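Local coordinates for putative ABC transporter amino acid-binding protein (Sinorhizobium meliloti, PDB 2Q88), which binds the compatible solute ectoine and probably hands it to an ABC transporter for uptake in osmoprotection, at residues S35-E44 / K233-S241. Residues are numbered along the deposited sequence; the frame is centred on the assembly and turned at random.
Sequences SGAAPDVARE and KIIEPYGFS
Val41 and Ala37, one turn apart on helix 37-48, form the apolar centre against Ile234, Ile235, Tyr238 and Phe240. Val41 CG2 touches two methyl groups, CG2 of Ile234 and CG2 of Ile235. The second of these pairs is tight, at 3.5 Å from Val41 CG2 to Ile235 CG2. Ala37 CB touches two aromatic rings, 3.6 Å from Tyr238 CD2 and equally close to CE1 of Phe240. Phe240 also meets Phe25 edge-to-face, and its side chain is about 7 Å from the bound ectoine. Further along the helix, Ile234 CD1 reaches the CB and CG of Glu44, whose carboxylate turns to Arg48 in a salt bridge.

The Tyr238 ring lies with one face on the first turn of the helix. Ala37 N is 3.6 Å above the ring centre, and Gly36 C lies nearer the rim. With CG beside its own backbone N (chi1 -73°), Tyr238 extends along this turn and carries its hydroxyl to the polar edge. There OH donates to Asp40 OD2 over 2.7 Å, meeting the carboxylate from above its plane. The same OH accepts a bent bond from Gly36 N at 3.2 Å. A phenylalanine here would probably leave Asp40 OD2 and Gly36 N without this shared partner. Gly36 is at the N-cap position, and the tyrosine packs over this start of the helix. The contact packs the C-terminal part of the chain onto an early helix within one lobe of the two-lobed periplasmic binding protein fold, beside the ligand cleft.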
loop_
_atom_site.group_PDB
_atom_site.type_symbol
_atom_site.label_atom_id
_atom_site.label_comp_id
_atom_site.label_asym_id
_atom_site.label_seq_id
_atom_site.Cartn_x
_atom_site.Cartn_y
_atom_site.Cartn_z
ATOM N N SER A 35 -3.783 6.473 -11.624
ATOM C CA SER A 35 -2.885 7.427 -11.009
ATOM C C SER A 35 -2.733 7.061 -9.532
ATOM O O SER A 35 -2.883 5.894 -9.162
ATOM C CB SER A 35 -3.425 8.852 -11.164
ATOM O OG SER A 35 -4.690 8.965 -10.553
ATOM N N GLY A 36 -2.451 8.054 -8.699
ATOM C CA GLY A 36 -1.985 7.798 -7.342
ATOM C C GLY A 36 -0.473 7.752 -7.377
ATOM O O GLY A 36 0.128 7.647 -8.451
ATOM N N ALA A 37 0.145 7.849 -6.204
ATOM C CA ALA A 37 1.586 7.998 -6.084
ATOM C C ALA A 37 2.384 6.803 -6.580
ATOM O O ALA A 37 3.422 6.968 -7.217
ATOM C CB ALA A 37 1.967 8.336 -4.648
ATOM N N ALA A 38 1.901 5.598 -6.300
ATOM C CA ALA A 38 2.652 4.407 -6.662
ATOM C C ALA A 38 2.662 4.160 -8.186
ATOM O O ALA A 38 3.747 3.990 -8.753
ATOM C CB ALA A 38 2.166 3.191 -5.876
ATOM N N PRO A 39 1.497 4.174 -8.849
ATOM C CA PRO A 39 1.459 4.095 -10.315
ATOM C C PRO A 39 2.113 5.285 -11.030
ATOM O O PRO A 39 2.649 5.105 -12.120
ATOM C CB PRO A 39 -0.035 4.050 -10.622
ATOM C CG PRO A 39 -0.647 3.525 -9.352
ATOM C CD PRO A 39 0.133 4.229 -8.284
ATOM N N ASP A 40 2.081 6.478 -10.439
ATOM C CA ASP A 40 2.725 7.639 -11.077
ATOM C C ASP A 40 4.248 7.480 -11.115
ATOM O O ASP A 40 4.887 7.746 -12.134
ATOM C CB ASP A 40 2.352 8.957 -10.389
ATOM C CG ASP A 40 1.022 9.550 -10.882
ATOM O OD1 ASP A 40 0.263 8.908 -11.645
ATOM O OD2 ASP A 40 0.639 10.685 -10.531
ATOM N N VAL A 41 4.831 7.055 -10.000
ATOM C CA VAL A 41 6.263 6.774 -9.933
ATOM C C VAL A 41 6.639 5.636 -10.899
ATOM O O VAL A 41 7.623 5.738 -11.644
ATOM C CB VAL A 41 6.696 6.445 -8.485
ATOM C CG1 VAL A 41 8.093 5.808 -8.445
ATOM C CG2 VAL A 41 6.679 7.695 -7.638
ATOM N N ALA A 42 5.844 4.565 -10.874
ATOM C CA ALA A 42 6.099 3.381 -11.671
ATOM C C ALA A 42 5.981 3.696 -13.153
ATOM O O ALA A 42 6.793 3.231 -13.952
ATOM C CB ALA A 42 5.134 2.262 -11.290
ATOM N N ARG A 43 4.987 4.503 -13.517
ATOM C CA ARG A 43 4.799 4.866 -14.922
ATOM C C ARG A 43 5.987 5.665 -15.423
ATOM O O ARG A 43 6.461 5.427 -16.524
ATOM C CB ARG A 43 3.515 5.667 -15.143
ATOM C CG ARG A 43 3.299 6.068 -16.607
ATOM C CD ARG A 43 2.180 7.075 -16.803
ATOM N NE ARG A 43 0.948 6.540 -16.242
ATOM C CZ ARG A 43 0.138 5.695 -16.865
ATOM N NH1 ARG A 43 0.404 5.279 -18.111
ATOM N NH2 ARG A 43 -0.955 5.267 -16.237
ATOM N N GLU A 44 6.469 6.596 -14.600
ATOM C CA GLU A 44 7.606 7.438 -14.978
ATOM C C GLU A 44 8.893 6.628 -15.152
ATOM O O GLU A 44 9.626 6.828 -16.121
ATOM C CB GLU A 44 7.801 8.603 -13.989
ATOM C CG GLU A 44 8.839 9.640 -14.421
ATOM C CD GLU A 44 8.660 10.127 -15.868
ATOM O OE1 GLU A 44 9.675 10.185 -16.606
ATOM O OE2 GLU A 44 7.517 10.454 -16.282
ATOM N N LYS A 233 8.904 15.565 -6.320
ATOM C CA LYS A 233 7.911 16.298 -7.127
ATOM C C LYS A 233 6.722 15.406 -7.482
ATOM O O LYS A 233 5.600 15.893 -7.633
ATOM C CB LYS A 233 8.531 16.878 -8.409
ATOM C CG LYS A 233 9.500 18.015 -8.182
ATOM C CD LYS A 233 8.945 19.045 -7.202
ATOM C CE LYS A 233 9.811 20.293 -7.168
ATOM N NZ LYS A 233 11.189 19.974 -6.741
ATOM N N ILE A 234 6.968 14.103 -7.607
ATOM C CA ILE A 234 5.900 13.166 -7.952
ATOM C C ILE A 234 5.051 12.794 -6.728
ATOM O O ILE A 234 3.818 12.880 -6.776
ATOM C CB ILE A 234 6.464 11.900 -8.651
ATOM C CG1 ILE A 234 6.980 12.249 -10.055
ATOM C CG2 ILE A 234 5.397 10.811 -8.726
ATOM C CD1 ILE A 234 7.868 11.159 -10.670
ATOM N N ILE A 235 5.699 12.384 -5.642
ATOM C CA ILE A 235 4.960 11.820 -4.495
ATOM C C ILE A 235 4.445 12.837 -3.474
ATOM O O ILE A 235 3.409 12.616 -2.839
ATOM C CB ILE A 235 5.771 10.698 -3.782
ATOM C CG1 ILE A 235 6.944 11.283 -2.973
ATOM C CG2 ILE A 235 6.234 9.648 -4.784
ATOM C CD1 ILE A 235 7.583 10.276 -2.011
ATOM N N GLU A 236 5.153 13.947 -3.310
ATOM C CA GLU A 236 4.773 14.912 -2.276
ATOM C C GLU A 236 3.414 15.635 -2.476
ATOM O O GLU A 236 2.729 15.888 -1.489
ATOM C CB GLU A 236 5.933 15.854 -1.916
ATOM C CG GLU A 236 7.162 15.082 -1.431
ATOM C CD GLU A 236 8.078 15.880 -0.524
ATOM O OE1 GLU A 236 8.300 17.082 -0.792
ATOM O OE2 GLU A 236 8.577 15.296 0.472
ATOM N N PRO A 237 2.990 15.923 -3.711
ATOM C CA PRO A 237 1.610 16.376 -3.950
ATOM C C PRO A 237 0.526 15.410 -3.449
ATOM O O PRO A 237 -0.616 15.827 -3.244
ATOM C CB PRO A 237 1.545 16.474 -5.472
ATOM C CG PRO A 237 2.917 16.830 -5.851
ATOM C CD PRO A 237 3.753 15.911 -4.975
ATOM N N TYR A 238 0.872 14.133 -3.276
ATOM C CA TYR A 238 -0.059 13.146 -2.719
ATOM C C TYR A 238 -0.012 13.066 -1.188
ATOM O O TYR A 238 -0.843 12.385 -0.565
ATOM C CB TYR A 238 0.231 11.763 -3.300
ATOM C CG TYR A 238 -0.181 11.588 -4.742
ATOM C CD1 TYR A 238 -1.522 11.453 -5.087
ATOM C CD2 TYR A 238 0.771 11.539 -5.761
ATOM C CE1 TYR A 238 -1.914 11.277 -6.402
ATOM C CE2 TYR A 238 0.385 11.353 -7.095
ATOM C CZ TYR A 238 -0.962 11.229 -7.400
ATOM O OH TYR A 238 -1.383 11.040 -8.707
ATOM N N GLY A 239 0.968 13.731 -0.585
ATOM C CA GLY A 239 1.054 13.821 0.881
ATOM C C GLY A 239 2.195 13.036 1.492
ATOM O O GLY A 239 2.396 13.064 2.715
ATOM N N PHE A 240 2.961 12.355 0.644
ATOM C CA PHE A 240 4.077 11.532 1.102
ATOM C C PHE A 240 5.335 12.350 1.390
ATOM O O PHE A 240 5.491 13.461 0.893
ATOM C CB PHE A 240 4.360 10.429 0.084
ATOM C CG PHE A 240 3.262 9.421 -0.015
ATOM C CD1 PHE A 240 2.276 9.546 -0.989
ATOM C CD2 PHE A 240 3.205 8.346 0.874
ATOM C CE1 PHE A 240 1.244 8.611 -1.082
ATOM C CE2 PHE A 240 2.189 7.412 0.792
ATOM C CZ PHE A 240 1.204 7.543 -0.184
ATOM N N SER A 241 6.219 11.807 2.216
ATOM C CA SER A 241 7.494 12.466 2.510
ATOM C C SER A 241 8.621 11.772 1.756
ATOM O O SER A 241 8.854 10.582 1.934
ATOM C CB SER A 241 7.771 12.466 4.016
ATOM O OG SER A 241 9.111 12.845 4.287
#